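ATP-dependent RNA helicase HrpB (Escherichia coli, PDB 6EUD) hydrolyses ATP to ADP and phosphate as a DExH-box RNA helicase that binds single-stranded RNA. Local coordinates at residues A[211-215]-A[268-272]; A[259-263]-A[282-286]. One frame throughout, in Å; residues are numbered along the deposited sequence.

Contact 1 (A[211-215]-A[268-272]); sequences LRQES and MRKVV
The guanidinium group of Arg269 reaches two backbone carbonyls, one in the last turn of helix 199-213 and one just beyond it. Arg269 NH1 donates to Leu211 O at 2.7 Å. The N-H...O angle is 157°, and this oxygen lies near the guanidinium plane. Arg269 NH2 donates to Glu214 O at 2.8 Å. That bond is more bent, at 141°, and its acceptor is tilted from the plane. Leu211 also covers one face, with CD2 3.7 Å above the guanidinium plane of Arg269, over its centre. The flat head is thus held by two oxygens and a methyl of one segment. A positive group here is likely to suit the helix's C-terminal end. Arg269 arrives there from strand 269-274, in the parallel part of the sheet of the second RecA-like domain. Helix 199-213 packs beside that sheet and leads into strand 217-221. The other methyl of Leu211, CD1, meets Val271 CG2 at 3.7 Å, so the leucine spans two strand residues that lie two positions apart. With CG anti to the carbonyl carbon (chi1 -66°), Leu211 can lay CD2 over the guanidinium and still bring CD1 to Val271. A bend at chi3 of Arg269 swings the guanidinium to the two carbonyls. Further out, its NH2 also bonds Gly216 O. Leu218 on strand 217-221 touches both Leu211 and Val271. The Glu214 carboxylate forms a salt bridge with Arg189.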
loop_
_atom_site.group_PDB
_atom_site.type_symbol
_atom_site.label_atom_id
_atom_site.label_comp_id
_atom_site.label_asym_id
_atom_site.label_seq_id
_atom_site.Cartn_x
_atom_site.Cartn_y
_atom_site.Cartn_z
ATOM N N LEU A 211 -32.262 -17.910 -17.381
ATOM C CA LEU A 211 -33.203 -17.442 -18.380
ATOM C C LEU A 211 -34.263 -18.497 -18.644
ATOM O O LEU A 211 -35.405 -18.187 -18.954
ATOM C CB LEU A 211 -32.469 -17.097 -19.681
ATOM C CG LEU A 211 -31.507 -15.908 -19.591
ATOM C CD1 LEU A 211 -30.724 -15.726 -20.887
ATOM C CD2 LEU A 211 -32.274 -14.655 -19.252
ATOM N N ARG A 212 -33.871 -19.755 -18.523
ATOM C CA ARG A 212 -34.773 -20.853 -18.826
ATOM C C ARG A 212 -35.780 -21.067 -17.706
ATOM O O ARG A 212 -36.913 -21.426 -17.956
ATOM C CB ARG A 212 -33.988 -22.136 -19.071
ATOM C CG ARG A 212 -34.824 -23.291 -19.643
ATOM C CD ARG A 212 -34.055 -24.616 -19.629
ATOM N NE ARG A 212 -33.841 -25.102 -18.266
ATOM C CZ ARG A 212 -34.746 -25.776 -17.558
ATOM N NH1 ARG A 212 -35.939 -26.058 -18.080
ATOM N NH2 ARG A 212 -34.466 -26.176 -16.321
ATOM N N GLN A 213 -35.360 -20.860 -16.467
ATOM C CA GLN A 213 -36.229 -21.156 -15.345
ATOM C C GLN A 213 -37.014 -19.943 -14.880
ATOM O O GLN A 213 -38.071 -20.080 -14.269
ATOM C CB GLN A 213 -35.421 -21.721 -14.176
ATOM C CG GLN A 213 -34.853 -23.097 -14.429
ATOM C CD GLN A 213 -34.288 -23.714 -13.166
ATOM O OE1 GLN A 213 -34.705 -23.377 -12.057
ATOM N NE2 GLN A 213 -33.325 -24.616 -13.327
ATOM N N GLU A 214 -36.499 -18.756 -15.160
ATOM C CA GLU A 214 -37.051 -17.563 -14.544
ATOM C C GLU A 214 -37.479 -16.567 -15.604
ATOM O O GLU A 214 -36.964 -16.541 -16.719
ATOM C CB GLU A 214 -36.053 -16.904 -13.575
ATOM C CG GLU A 214 -35.375 -17.832 -12.575
ATOM C CD GLU A 214 -36.334 -18.470 -11.600
ATOM O OE1 GLU A 214 -37.469 -17.964 -11.442
ATOM O OE2 GLU A 214 -35.936 -19.482 -10.983
ATOM N N SER A 215 -38.460 -15.764 -15.234
ATOM C CA SER A 215 -39.023 -14.749 -16.104
ATOM C C SER A 215 -38.297 -13.418 -15.909
ATOM O O SER A 215 -37.872 -13.102 -14.801
ATOM C CB SER A 215 -40.521 -14.603 -15.814
ATOM O OG SER A 215 -41.007 -13.368 -16.295
ATOM N N MET A 268 -39.761 -9.232 -26.090
ATOM C CA MET A 268 -38.420 -9.740 -25.862
ATOM C C MET A 268 -37.882 -9.414 -24.464
ATOM O O MET A 268 -38.451 -8.616 -23.729
ATOM C CB MET A 268 -37.481 -9.194 -26.936
ATOM C CG MET A 268 -37.849 -9.654 -28.355
ATOM S SD MET A 268 -36.538 -9.245 -29.502
ATOM C CE MET A 268 -36.357 -7.497 -29.167
ATOM N N ARG A 269 -36.794 -10.073 -24.103
ATOM C CA ARG A 269 -36.125 -9.855 -22.831
ATOM C C ARG A 269 -34.667 -9.561 -23.121
ATOM O O ARG A 269 -34.156 -9.989 -24.146
ATOM C CB ARG A 269 -36.268 -11.084 -21.925
ATOM C CG ARG A 269 -35.650 -12.356 -22.511
ATOM C CD ARG A 269 -36.192 -13.620 -21.868
ATOM N NE ARG A 269 -36.027 -13.616 -20.423
ATOM C CZ ARG A 269 -36.005 -14.714 -19.681
ATOM N NH1 ARG A 269 -36.128 -15.899 -20.262
ATOM N NH2 ARG A 269 -35.854 -14.633 -18.361
ATOM N N LYS A 270 -33.989 -8.848 -22.232
ATOM C CA LYS A 270 -32.582 -8.525 -22.457
ATOM C C LYS A 270 -31.649 -9.067 -21.381
ATOM O O LYS A 270 -32.007 -9.165 -20.206
ATOM C CB LYS A 270 -32.400 -7.005 -22.573
ATOM C CG LYS A 270 -32.675 -6.267 -21.281
ATOM C CD LYS A 270 -32.491 -4.755 -21.403
ATOM C CE LYS A 270 -32.744 -4.116 -20.044
ATOM N NZ LYS A 270 -32.614 -2.652 -20.039
ATOM N N VAL A 271 -30.444 -9.429 -21.807
ATOM C CA VAL A 271 -29.349 -9.686 -20.898
ATOM C C VAL A 271 -28.363 -8.535 -20.994
ATOM O O VAL A 271 -27.775 -8.307 -22.042
ATOM C CB VAL A 271 -28.627 -11.000 -21.213
ATOM C CG1 VAL A 271 -27.414 -11.174 -20.282
ATOM C CG2 VAL A 271 -29.595 -12.177 -21.098
ATOM N N VAL A 272 -28.191 -7.809 -19.902
ATOM C CA VAL A 272 -27.242 -6.720 -19.881
ATOM C C VAL A 272 -25.966 -7.216 -19.236
ATOM O O VAL A 272 -25.964 -7.665 -18.093
ATOM C CB VAL A 272 -27.788 -5.490 -19.132
ATOM C CG1 VAL A 272 -26.765 -4.399 -19.104
ATOM C CG2 VAL A 272 -29.031 -4.982 -19.809
#

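Contact 2 (A[259-263]-A[282-286]); sequences KAILP and LTIEG
Ile261 O, at the end of helix 256-261, accepts the backbone N-H of Glu285 at 3.0 Å. The N-H...O angle is 160°, and the donor lies in the carbonyl plane. Glu285 CB also packs against Ile261 O at 3.4 Å. The glutamate side chain has its CG anti to the carbonyl carbon (chi1 -53°), and the extended chain beyond crosses Pro263 obliquely. This brings Glu285 OE2 to 3.3 Å from Pro263 CD. Leu262 lies alongside Glu285, pointing the same way. Replacing Glu285 with an alanine would probably keep the backbone bond but lose the packing of CG and the carboxylate against Ile261 O and the Pro263 ring. Residues 282-284 close helicase motif V, which continues from strand 269-274 in the second RecA-like domain. Its Thr283 side chain touches Thr32 of the P-loop, a predicted ATP-binding residue in the other RecA-like domain. The contact therefore joins a helix end to a segment at the cleft between the two domains. Ile261 reaches this segment by both branches. Its CG2 nears Thr283 O at 3.3 Å, while CD1 meets Leu282 CD1 at 4.0 Å. The Ile261 and Leu282 side chains cross at about a right angle. Ile284 sends CG2 to Ala260 O, at 3.6 Å. Its side chain also touches Val272 on strand 269-274, and Leu248 on strand 243-248 touches both Ala260 and Leu282.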
loop_
_atom_site.group_PDB
_atom_site.type_symbol
_atom_site.label_atom_id
_atom_site.label_comp_id
_atom_site.label_asym_id
_atom_site.label_seq_id
_atom_site.Cartn_x
_atom_site.Cartn_y
_atom_site.Cartn_z
ATOM N N LYS A 259 -29.743 1.042 -25.496
ATOM C CA LYS A 259 -30.383 -0.255 -25.682
ATOM C C LYS A 259 -30.236 -1.129 -24.428
ATOM O O LYS A 259 -31.165 -1.837 -24.034
ATOM C CB LYS A 259 -29.788 -0.964 -26.888
ATOM C CG LYS A 259 -30.497 -2.239 -27.249
ATOM C CD LYS A 259 -29.827 -2.916 -28.424
ATOM C CE LYS A 259 -28.404 -3.296 -28.092
ATOM N NZ LYS A 259 -27.805 -4.041 -29.225
ATOM N N ALA A 260 -29.064 -1.061 -23.805
ATOM C CA ALA A 260 -28.831 -1.735 -22.537
ATOM C C ALA A 260 -29.589 -1.098 -21.357
ATOM O O ALA A 260 -30.069 -1.816 -20.493
ATOM C CB ALA A 260 -27.342 -1.783 -22.233
ATOM N N ILE A 261 -29.707 0.228 -21.304
ATOM C CA ILE A 261 -30.320 0.857 -20.127
ATOM C C ILE A 261 -31.831 0.822 -20.209
ATOM O O ILE A 261 -32.502 0.600 -19.200
ATOM C CB ILE A 261 -29.859 2.324 -19.928
ATOM C CG1 ILE A 261 -28.384 2.360 -19.513
ATOM C CG2 ILE A 261 -30.717 3.034 -18.871
ATOM C CD1 ILE A 261 -27.885 3.731 -19.104
ATOM N N LEU A 262 -32.359 1.026 -21.413
ATOM C CA LEU A 262 -33.800 1.060 -21.634
ATOM C C LEU A 262 -34.423 -0.330 -21.622
ATOM O O LEU A 262 -33.777 -1.307 -22.002
ATOM C CB LEU A 262 -34.119 1.756 -22.956
ATOM C CG LEU A 262 -33.797 3.249 -22.979
ATOM C CD1 LEU A 262 -34.255 3.882 -24.293
ATOM C CD2 LEU A 262 -34.428 3.946 -21.772
ATOM N N PRO A 263 -35.688 -0.423 -21.182
ATOM C CA PRO A 263 -36.386 -1.709 -21.165
ATOM C C PRO A 263 -36.336 -2.416 -22.513
ATOM O O PRO A 263 -36.354 -1.762 -23.551
ATOM C CB PRO A 263 -37.821 -1.322 -20.802
ATOM C CG PRO A 263 -37.665 -0.076 -19.994
ATOM C CD PRO A 263 -36.519 0.661 -20.628
ATOM N N LEU A 282 -25.060 3.529 -12.188
ATOM C CA LEU A 282 -25.889 3.466 -13.377
ATOM C C LEU A 282 -27.157 2.682 -13.076
ATOM O O LEU A 282 -27.121 1.657 -12.386
ATOM C CB LEU A 282 -25.103 2.830 -14.522
ATOM C CG LEU A 282 -25.412 3.257 -15.950
ATOM C CD1 LEU A 282 -25.597 4.758 -16.023
ATOM C CD2 LEU A 282 -24.255 2.829 -16.828
ATOM N N THR A 283 -28.277 3.180 -13.574
ATOM C CA THR A 283 -29.546 2.512 -13.379
ATOM C C THR A 283 -30.011 1.829 -14.657
ATOM O O THR A 283 -30.359 2.484 -15.639
ATOM C CB THR A 283 -30.609 3.498 -12.876
ATOM O OG1 THR A 283 -30.340 3.804 -11.502
ATOM C CG2 THR A 283 -32.010 2.917 -12.999
ATOM N N ILE A 284 -29.995 0.501 -14.636
ATOM C CA ILE A 284 -30.491 -0.295 -15.751
ATOM C C ILE A 284 -31.941 -0.684 -15.473
ATOM O O ILE A 284 -32.256 -1.235 -14.419
ATOM C CB ILE A 284 -29.628 -1.553 -15.993
ATOM C CG1 ILE A 284 -28.274 -1.174 -16.604
ATOM C CG2 ILE A 284 -30.298 -2.457 -16.978
ATOM C CD1 ILE A 284 -27.256 -0.670 -15.634
ATOM N N GLU A 285 -32.825 -0.374 -16.414
ATOM C CA GLU A 285 -34.246 -0.581 -16.199
ATOM C C GLU A 285 -34.749 -1.931 -16.714
ATOM O O GLU A 285 -34.101 -2.576 -17.528
ATOM C CB GLU A 285 -35.026 0.549 -16.855
ATOM C CG GLU A 285 -34.562 1.911 -16.417
ATOM C CD GLU A 285 -35.076 2.990 -17.325
ATOM O OE1 GLU A 285 -34.535 4.112 -17.265
ATOM O OE2 GLU A 285 -36.020 2.715 -18.101
ATOM N N GLY A 286 -35.905 -2.349 -16.207
ATOM C CA GLY A 286 -36.592 -3.556 -16.640
ATOM C C GLY A 286 -35.997 -4.832 -16.073
ATOM O O GLY A 286 -36.310 -5.927 -16.543
#

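In the fold
Both contacts lie in the helicase C-terminal region, with centres about 14 Å apart. Their segments alternate along the chain: 211-215, 259-263, 268-272, then 282-286. Helix 256-261 directly precedes strand 269-274, which sits between strands 217-221 and 243-248. Contact 1 ties this strand to the end of helix 199-213. Contact 2 ties helix 256-261 to the loop that follows the strand. Lys270 joins the two, pointing away from the Arg269 side of the strand. Its NZ probably bonds Leu262 O at 2.6 Å and Ala260 O at 2.7 Å. Strand 269-274 thus links the end of helix 199-213 with the motif V segment near the predicted ATP site.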